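Local coordinates for protein transcriptional activator TenA-1 (Sulfolobus solfataricus P2, PDB 2QZC) that is a putative thiaminase of the TenA family, inferred to act on thiamine or its breakdown products within a helical, heme oxygenase-like fold, at residues Asp39-Tyr51 against Glu199-Thr212. Residues are numbered along the deposited sequence; the frame is centred on the assembly and turned at random. Where two conformers were deposited one is given.
Sequences DIFRYYLIQDGKY and EIGFWDASLRKDPT. With IMD (imidazole), chain C.
Asp39, in one of its two conformers, takes the ammonium group of Lys209 on the anti lone pair of OD2 (OD2 to NZ 2.9 Å), a salt bridge between exposed side chains. Ile40, likewise in one of two conformers, lays CG2 against the carbonyl O of Ser206. Tyr43 packs against the C-terminal end of helix 186-208: CG lies anti to the backbone N (chi1 174°), which brings one ring face to Lys209, whose CA makes a CH-pi contact 3.8 Å from the ring centroid. Its OH donates to Asp210 O (2.6 Å), tilted 25° from the carbonyl plane, and is also hydrogen-bonded to Asn109. A phenylalanine here would keep the ring against Lys209 but would probably leave Asp210 O and Asn109 without this partner and the turn less firmly held. Lys209, with positive phi, ends the helix in a Schellman motif, and the Tyr43 ring packs on that turn. Tyr44 puts CE1 against Trp203 CZ3 (3.4 Å), the rings inclined at 36°, while its OH pairs with Tyr141. Gln47 brings CB to Phe202 CZ (3.7 Å); its amide is taken up by Asn112, Asn109 and Gly107. Phe202 is a knob among Tyr44, Gln47, Asp48 and Tyr51, and one face carries an imidazole, probably from the crystallisation liquor. Asp48 OD1 accepts from imidazole N3 (2.7 Å), and Glu199 OE2, also bonded to Tyr115, accepts from N1 (2.8 Å). Tyr51 covers the imidazole with a ring face, CD2 3.5 Å from N3. This aromatic and acidic site between helices 38-63 and 186-208 probably marks the ligand pocket of the TenA-type, heme oxygenase-like fold.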
ATOM      1  N   ASP A  39      -0.006  25.509  22.412  1.00 19.78           N
ATOM      2  CA  ASP A  39       0.790  26.007  21.256  0.50 20.21           C
ATOM      3  C   ASP A  39       1.912  25.016  20.886  1.00 19.93           C
ATOM      4  O   ASP A  39       2.254  24.882  19.692  1.00 20.17           O
ATOM      5  CB  ASP A  39       1.381  27.429  21.442  0.50 20.33           C
ATOM      6  CG  ASP A  39       2.541  27.498  22.459  0.50 21.44           C
ATOM      7  OD1 ASP A  39       2.321  27.174  23.644  0.50 24.27           O
ATOM      8  OD2 ASP A  39       3.674  27.910  22.095  0.50 23.32           O
ATOM      9  N   ILE A  40       2.483  24.353  21.899  1.00 17.50           N
ATOM     10  CA  ILE A  40       3.527  23.351  21.655  0.50 16.02           C
ATOM     11  C   ILE A  40       2.884  22.127  21.045  1.00 18.04           C
ATOM     12  O   ILE A  40       3.441  21.532  20.091  1.00 17.31           O
ATOM     13  CB  ILE A  40       4.346  23.046  22.911  0.50 16.91           C
ATOM     14  CG1 ILE A  40       5.220  24.273  23.216  0.50 18.18           C
ATOM     15  CG2 ILE A  40       5.215  21.783  22.732  0.50 15.98           C
ATOM     16  CD1 ILE A  40       6.034  24.168  24.486  0.50 19.78           C
ATOM     17  N   PHE A  41       1.729  21.707  21.563  1.00 16.70           N
ATOM     18  CA  PHE A  41       1.057  20.551  20.972  1.00 16.58           C
ATOM     19  C   PHE A  41       0.652  20.817  19.528  1.00 17.11           C
ATOM     20  O   PHE A  41       0.751  19.921  18.663  1.00 17.14           O
ATOM     21  CB  PHE A  41      -0.183  20.167  21.780  1.00 18.22           C
ATOM     22  CG  PHE A  41      -0.820  18.882  21.316  1.00 18.26           C
ATOM     23  CD1 PHE A  41      -0.147  17.677  21.482  1.00 19.01           C
ATOM     24  CD2 PHE A  41      -2.108  18.869  20.817  1.00 20.07           C
ATOM     25  CE1 PHE A  41      -0.727  16.491  21.087  1.00 18.73           C
ATOM     26  CE2 PHE A  41      -2.686  17.669  20.435  1.00 22.34           C
ATOM     27  CZ  PHE A  41      -1.993  16.492  20.601  1.00 19.44           C
ATOM     28  N   ARG A  42       0.241  22.048  19.211  1.00 17.21           N
ATOM     29  CA  ARG A  42      -0.126  22.417  17.852  1.00 18.18           C
ATOM     30  C   ARG A  42       1.088  22.296  16.927  1.00 17.67           C
ATOM     31  O   ARG A  42       0.984  21.718  15.843  1.00 16.84           O
ATOM     32  CB  ARG A  42      -0.693  23.831  17.809  1.00 18.77           C
ATOM     33  CG  ARG A  42      -1.172  24.220  16.476  1.00 18.99           C
ATOM     34  CD  ARG A  42      -1.808  25.622  16.437  1.00 23.16           C
ATOM     35  NE  ARG A  42      -2.235  25.930  15.071  1.00 24.72           N
ATOM     36  CZ  ARG A  42      -1.488  26.532  14.142  1.00 21.67           C
ATOM     37  NH1 ARG A  42      -0.254  26.944  14.387  1.00 24.67           N
ATOM     38  NH2 ARG A  42      -2.006  26.731  12.934  1.00 27.24           N
ATOM     39  N   TYR A  43       2.229  22.810  17.374  1.00 16.27           N
ATOM     40  CA  TYR A  43       3.489  22.734  16.614  1.00 16.28           C
ATOM     41  C   TYR A  43       3.774  21.247  16.318  1.00 16.14           C
ATOM     42  O   TYR A  43       4.105  20.855  15.155  1.00 15.05           O
ATOM     43  CB  TYR A  43       4.636  23.309  17.431  1.00 17.26           C
ATOM     44  CG  TYR A  43       5.994  23.149  16.802  1.00 15.84           C
ATOM     45  CD1 TYR A  43       6.691  21.950  16.890  1.00 14.94           C
ATOM     46  CD2 TYR A  43       6.582  24.190  16.079  1.00 15.31           C
ATOM     47  CE1 TYR A  43       7.930  21.807  16.314  1.00 15.64           C
ATOM     48  CE2 TYR A  43       7.849  24.056  15.493  1.00 15.68           C
ATOM     49  CZ  TYR A  43       8.512  22.835  15.610  1.00 15.69           C
ATOM     50  OH  TYR A  43       9.753  22.669  15.044  1.00 16.15           O
ATOM     51  N   TYR A  44       3.672  20.417  17.364  1.00 14.92           N
ATOM     52  CA  TYR A  44       3.900  18.960  17.251  1.00 14.98           C
ATOM     53  C   TYR A  44       2.969  18.335  16.210  1.00 14.34           C
ATOM     54  O   TYR A  44       3.378  17.529  15.342  1.00 15.40           O
ATOM     55  CB  TYR A  44       3.733  18.253  18.629  1.00 16.01           C
ATOM     56  CG  TYR A  44       3.491  16.767  18.502  1.00 15.42           C
ATOM     57  CD1 TYR A  44       4.541  15.895  18.199  1.00 16.98           C
ATOM     58  CD2 TYR A  44       2.215  16.246  18.650  1.00 15.79           C
ATOM     59  CE1 TYR A  44       4.284  14.537  18.020  1.00 15.69           C
ATOM     60  CE2 TYR A  44       1.962  14.895  18.506  1.00 16.53           C
ATOM     61  CZ  TYR A  44       3.000  14.050  18.179  1.00 18.30           C
ATOM     62  OH  TYR A  44       2.724  12.705  17.993  1.00 19.71           O
ATOM     63  N   LEU A  45       1.670  18.634  16.314  1.00 14.99           N
ATOM     64  CA  LEU A  45       0.681  18.036  15.411  1.00 15.95           C
ATOM     65  C   LEU A  45       0.943  18.369  13.959  1.00 15.40           C
ATOM     66  O   LEU A  45       0.705  17.512  13.061  1.00 16.02           O
ATOM     67  CB  LEU A  45      -0.753  18.455  15.738  1.00 17.98           C
ATOM     68  CG  LEU A  45      -1.414  17.679  16.851  1.00 21.87           C
ATOM     69  CD1 LEU A  45      -2.854  18.241  16.960  1.00 25.43           C
ATOM     70  CD2 LEU A  45      -1.423  16.121  16.661  1.00 20.57           C
ATOM     71  N   ILE A  46       1.413  19.580  13.695  1.00 15.31           N
ATOM     72  CA  ILE A  46       1.738  19.977  12.335  1.00 15.32           C
ATOM     73  C   ILE A  46       2.935  19.160  11.834  1.00 15.65           C
ATOM     74  O   ILE A  46       2.882  18.547  10.750  1.00 16.45           O
ATOM     75  CB  ILE A  46       1.998  21.468  12.230  1.00 16.92           C
ATOM     76  CG1 ILE A  46       0.711  22.269  12.529  1.00 17.06           C
ATOM     77  CG2 ILE A  46       2.534  21.841  10.843  1.00 16.89           C
ATOM     78  CD1 ILE A  46       1.015  23.787  12.789  1.00 17.00           C
ATOM     79  N   GLN A  47       3.981  19.044  12.659  1.00 14.05           N
ATOM     80  CA  GLN A  47       5.124  18.201  12.261  1.00 13.42           C
ATOM     81  C   GLN A  47       4.710  16.748  12.089  1.00 14.46           C
ATOM     82  O   GLN A  47       5.167  16.067  11.154  1.00 14.67           O
ATOM     83  CB  GLN A  47       6.273  18.293  13.289  1.00 14.23           C
ATOM     84  CG  GLN A  47       6.954  19.640  13.297  1.00 15.64           C
ATOM     85  CD  GLN A  47       7.536  20.054  11.972  1.00 14.28           C
ATOM     86  OE1 GLN A  47       8.396  19.351  11.418  1.00 14.37           O
ATOM     87  NE2 GLN A  47       7.031  21.177  11.408  1.00 15.09           N
ATOM     88  N   ASP A  48       3.863  16.238  12.982  1.00 14.00           N
ATOM     89  CA  ASP A  48       3.388  14.867  12.867  1.00 15.07           C
ATOM     90  C   ASP A  48       2.569  14.666  11.584  1.00 14.00           C
ATOM     91  O   ASP A  48       2.671  13.603  10.949  1.00 15.78           O
ATOM     92  CB  ASP A  48       2.596  14.471  14.121  1.00 17.49           C
ATOM     93  CG  ASP A  48       2.057  13.084  14.061  1.00 20.33           C
ATOM     94  OD1 ASP A  48       2.871  12.152  14.098  1.00 22.56           O
ATOM     95  OD2 ASP A  48       0.817  12.940  13.982  1.00 24.77           O
ATOM     96  N   GLY A  49       1.806  15.675  11.176  1.00 16.01           N
ATOM     97  CA  GLY A  49       1.028  15.618   9.916  1.00 15.53           C
ATOM     98  C   GLY A  49       1.923  15.434   8.698  1.00 16.82           C
ATOM     99  O   GLY A  49       1.574  14.720   7.736  1.00 18.19           O
ATOM    100  N   LYS A  50       3.088  16.069   8.730  1.00 14.69           N
ATOM    101  CA  LYS A  50       4.082  15.926   7.652  1.00 14.68           C
ATOM    102  C   LYS A  50       4.723  14.547   7.736  1.00 15.84           C
ATOM    103  O   LYS A  50       4.863  13.844   6.728  1.00 16.19           O
ATOM    104  CB  LYS A  50       5.149  17.004   7.748  1.00 15.35           C
ATOM    105  CG  LYS A  50       4.604  18.444   7.656  1.00 16.05           C
ATOM    106  CD  LYS A  50       5.703  19.469   7.493  1.00 15.92           C
ATOM    107  CE  LYS A  50       6.294  19.532   6.104  1.00 16.06           C
ATOM    108  NZ  LYS A  50       5.302  20.029   5.094  1.00 17.36           N
ATOM    109  N   TYR A  51       5.157  14.168   8.932  1.00 14.13           N
ATOM    110  CA  TYR A  51       5.790  12.893   9.149  1.00 14.21           C
ATOM    111  C   TYR A  51       4.948  11.700   8.686  1.00 14.18           C
ATOM    112  O   TYR A  51       5.434  10.776   8.001  1.00 14.69           O
ATOM    113  CB  TYR A  51       6.137  12.718  10.663  1.00 13.98           C
ATOM    114  CG  TYR A  51       6.625  11.367  11.040  1.00 14.13           C
ATOM    115  CD1 TYR A  51       7.982  11.058  10.984  1.00 15.61           C
ATOM    116  CD2 TYR A  51       5.735  10.344  11.460  1.00 14.62           C
ATOM    117  CE1 TYR A  51       8.443   9.773  11.320  1.00 15.13           C
ATOM    118  CE2 TYR A  51       6.194   9.103  11.800  1.00 15.04           C
ATOM    119  CZ  TYR A  51       7.567   8.807  11.736  1.00 15.25           C
ATOM    120  OH  TYR A  51       8.115   7.563  12.085  1.00 18.52           O
ATOM    121  N   GLU A 199      12.930   9.701  17.675  1.00 14.59           N
ATOM    122  CA  GLU A 199      11.703   9.944  18.455  1.00 13.10           C
ATOM    123  C   GLU A 199      11.968  10.893  19.608  1.00 14.52           C
ATOM    124  O   GLU A 199      11.224  11.860  19.849  1.00 16.05           O
ATOM    125  CB  GLU A 199      11.138   8.626  18.976  1.00 13.92           C
ATOM    126  CG  GLU A 199      10.493   7.768  17.919  1.00 15.49           C
ATOM    127  CD  GLU A 199       9.206   8.345  17.378  1.00 16.43           C
ATOM    128  OE1 GLU A 199       8.614   9.269  17.993  1.00 17.84           O
ATOM    129  OE2 GLU A 199       8.750   7.868  16.304  1.00 16.84           O
ATOM    130  N   ILE A 200      13.047  10.633  20.355  1.00 14.71           N
ATOM    131  CA  ILE A 200      13.444  11.516  21.458  1.00 15.33           C
ATOM    132  C   ILE A 200      13.662  12.945  20.922  1.00 15.49           C
ATOM    133  O   ILE A 200      13.142  13.936  21.489  1.00 14.96           O
ATOM    134  CB  ILE A 200      14.706  10.991  22.145  1.00 13.49           C
ATOM    135  CG1 ILE A 200      14.431   9.647  22.821  1.00 14.68           C
ATOM    136  CG2 ILE A 200      15.211  12.009  23.193  1.00 15.35           C
ATOM    137  CD1 ILE A 200      15.709   8.835  23.177  1.00 16.42           C
ATOM    138  N   GLY A 201      14.407  13.051  19.832  1.00 14.59           N
ATOM    139  CA  GLY A 201      14.655  14.330  19.199  1.00 13.80           C
ATOM    140  C   GLY A 201      13.403  15.013  18.707  1.00 13.96           C
ATOM    141  O   GLY A 201      13.294  16.239  18.730  1.00 16.39           O
ATOM    142  N   PHE A 202      12.439  14.227  18.241  1.00 13.46           N
ATOM    143  CA  PHE A 202      11.160  14.778  17.722  1.00 14.42           C
ATOM    144  C   PHE A 202      10.380  15.493  18.836  1.00 14.65           C
ATOM    145  O   PHE A 202       9.889  16.613  18.643  1.00 16.50           O
ATOM    146  CB  PHE A 202      10.316  13.633  17.106  1.00 14.99           C
ATOM    147  CG  PHE A 202       9.269  14.083  16.129  1.00 15.43           C
ATOM    148  CD1 PHE A 202       8.038  14.554  16.545  1.00 15.33           C
ATOM    149  CD2 PHE A 202       9.522  14.018  14.763  1.00 17.18           C
ATOM    150  CE1 PHE A 202       7.076  15.036  15.576  1.00 16.81           C
ATOM    151  CE2 PHE A 202       8.568  14.417  13.835  1.00 20.35           C
ATOM    152  CZ  PHE A 202       7.367  14.943  14.250  1.00 17.16           C
ATOM    153  N   TRP A 203      10.334  14.866  20.003  1.00 14.51           N
ATOM    154  CA  TRP A 203       9.667  15.505  21.152  1.00 14.91           C
ATOM    155  C   TRP A 203      10.471  16.716  21.608  1.00 16.82           C
ATOM    156  O   TRP A 203       9.882  17.738  21.969  1.00 16.99           O
ATOM    157  CB  TRP A 203       9.557  14.555  22.329  1.00 16.90           C
ATOM    158  CG  TRP A 203       8.829  13.280  22.276  1.00 22.53           C
ATOM    159  CD1 TRP A 203       9.312  12.074  22.715  1.00 21.95           C
ATOM    160  CD2 TRP A 203       7.478  13.043  21.877  1.00 14.58           C
ATOM    161  NE1 TRP A 203       8.345  11.124  22.629  1.00 20.52           N
ATOM    162  CE2 TRP A 203       7.226  11.667  22.080  1.00 20.00           C
ATOM    163  CE3 TRP A 203       6.457  13.861  21.333  1.00 22.42           C
ATOM    164  CZ2 TRP A 203       5.983  11.050  21.760  1.00 21.04           C
ATOM    165  CZ3 TRP A 203       5.255  13.280  21.032  1.00 20.76           C
ATOM    166  CH2 TRP A 203       5.024  11.852  21.266  1.00 20.53           C
ATOM    167  N   ASP A 204      11.803  16.606  21.670  1.00 15.44           N
ATOM    168  CA  ASP A 204      12.739  17.718  22.022  0.50 15.50           C
ATOM    169  C   ASP A 204      12.451  18.950  21.128  1.00 16.34           C
ATOM    170  O   ASP A 204      12.343  20.103  21.573  1.00 16.43           O
ATOM    171  CB  ASP A 204      14.260  17.377  21.766  0.50 15.32           C
ATOM    172  CG  ASP A 204      14.902  16.274  22.690  0.50 16.68           C
ATOM    173  OD1 ASP A 204      14.352  15.993  23.757  0.50 15.71           O
ATOM    174  OD2 ASP A 204      15.994  15.681  22.295  0.50 17.74           O
ATOM    175  N   ALA A 205      12.388  18.695  19.829  1.00 14.49           N
ATOM    176  CA  ALA A 205      12.222  19.744  18.827  1.00 14.24           C
ATOM    177  C   ALA A 205      10.871  20.443  18.942  1.00 15.60           C
ATOM    178  O   ALA A 205      10.767  21.654  18.654  1.00 16.49           O
ATOM    179  CB  ALA A 205      12.423  19.169  17.419  1.00 15.44           C
ATOM    180  N   SER A 206       9.851  19.700  19.386  1.00 16.22           N
ATOM    181  CA  SER A 206       8.526  20.274  19.609  1.00 17.26           C
ATOM    182  C   SER A 206       8.548  21.138  20.879  1.00 16.72           C
ATOM    183  O   SER A 206       8.008  22.246  20.863  1.00 16.47           O
ATOM    184  CB  SER A 206       7.445  19.199  19.632  1.00 17.08           C
ATOM    185  OG  SER A 206       7.172  18.721  18.316  1.00 19.46           O
ATOM    186  N   LEU A 207       9.148  20.663  21.978  1.00 15.61           N
ATOM    187  CA  LEU A 207       9.243  21.510  23.195  1.00 17.94           C
ATOM    188  C   LEU A 207       9.942  22.849  22.918  1.00 21.31           C
ATOM    189  O   LEU A 207       9.567  23.879  23.471  1.00 21.44           O
ATOM    190  CB  LEU A 207       9.930  20.743  24.336  1.00 16.94           C
ATOM    191  CG  LEU A 207       9.181  19.572  24.941  1.00 16.31           C
ATOM    192  CD1 LEU A 207      10.052  18.837  25.994  1.00 19.29           C
ATOM    193  CD2 LEU A 207       7.853  20.016  25.567  1.00 18.33           C
ATOM    194  N   ARG A 208      10.939  22.845  22.033  1.00 18.43           N
ATOM    195  CA  ARG A 208      11.693  24.039  21.674  1.00 18.58           C
ATOM    196  C   ARG A 208      11.044  24.844  20.556  1.00 21.23           C
ATOM    197  O   ARG A 208      11.475  25.982  20.296  1.00 21.10           O
ATOM    198  CB  ARG A 208      13.091  23.647  21.185  1.00 19.76           C
ATOM    199  CG  ARG A 208      14.008  23.014  22.222  1.00 20.16           C
ATOM    200  CD  ARG A 208      15.421  22.928  21.697  1.00 20.22           C
ATOM    201  NE  ARG A 208      15.525  22.054  20.524  1.00 18.84           N
ATOM    202  CZ  ARG A 208      15.994  20.812  20.497  1.00 19.31           C
ATOM    203  NH1 ARG A 208      16.473  20.211  21.558  1.00 19.81           N
ATOM    204  NH2 ARG A 208      15.997  20.135  19.352  1.00 19.56           N
ATOM    205  N   LYS A 209      10.057  24.275  19.849  1.00 18.05           N
ATOM    206  CA  LYS A 209       9.514  24.846  18.626  1.00 16.41           C
ATOM    207  C   LYS A 209      10.657  25.212  17.672  1.00 17.37           C
ATOM    208  O   LYS A 209      10.798  26.360  17.242  1.00 20.03           O
ATOM    209  CB  LYS A 209       8.543  26.007  18.883  1.00 16.82           C
ATOM    210  CG  LYS A 209       7.307  25.554  19.645  1.00 18.89           C
ATOM    211  CD  LYS A 209       6.136  26.556  19.605  1.00 25.70           C
ATOM    212  CE  LYS A 209       6.511  27.910  20.086  1.00 32.69           C
ATOM    213  NZ  LYS A 209       5.328  28.828  19.833  1.00 34.39           N
ATOM    214  N   ASP A 210      11.458  24.204  17.307  1.00 16.50           N
ATOM    215  CA  ASP A 210      12.606  24.402  16.412  1.00 17.07           C
ATOM    216  C   ASP A 210      12.225  24.998  15.059  1.00 17.51           C
ATOM    217  O   ASP A 210      11.115  24.809  14.587  1.00 18.21           O
ATOM    218  CB  ASP A 210      13.341  23.099  16.126  1.00 16.62           C
ATOM    219  CG  ASP A 210      14.202  22.597  17.256  1.00 18.55           C
ATOM    220  OD1 ASP A 210      14.501  23.364  18.228  1.00 19.76           O
ATOM    221  OD2 ASP A 210      14.656  21.430  17.117  1.00 18.14           O
ATOM    222  N   PRO A 211      13.169  25.704  14.395  1.00 18.65           N
ATOM    223  CA  PRO A 211      12.889  26.264  13.069  1.00 20.03           C
ATOM    224  C   PRO A 211      12.372  25.244  12.053  1.00 19.48           C
ATOM    225  O   PRO A 211      12.968  24.181  11.890  1.00 20.10           O
ATOM    226  CB  PRO A 211      14.248  26.777  12.604  1.00 20.28           C
ATOM    227  CG  PRO A 211      14.957  27.127  13.885  1.00 24.15           C
ATOM    228  CD  PRO A 211      14.515  26.089  14.878  1.00 21.06           C
ATOM    229  N   THR A 212      11.307  25.607  11.365  1.00 18.25           N
ATOM    230  CA  THR A 212      10.653  24.741  10.381  1.00 16.97           C
ATOM    231  C   THR A 212      11.018  25.167   8.961  1.00 18.51           C
ATOM    232  O   THR A 212      10.166  25.520   8.165  1.00 20.68           O
ATOM    233  CB  THR A 212       9.151  24.728  10.640  1.00 18.60           C
ATOM    234  OG1 THR A 212       8.656  26.088  10.640  1.00 19.18           O
ATOM    235  CG2 THR A 212       8.784  24.074  11.996  1.00 18.52           C
TER
HETATM  236  N1  IMD C 214       6.854   9.717  15.418  1.00 20.07           N
HETATM  237  C2  IMD C 214       5.551   9.722  15.249  1.00 21.19           C
HETATM  238  N3  IMD C 214       5.214  10.926  14.825  1.00 20.45           N
HETATM  239  C4  IMD C 214       6.318  11.665  14.687  1.00 20.89           C
HETATM  240  C5  IMD C 214       7.387  10.892  15.059  1.00 22.51           C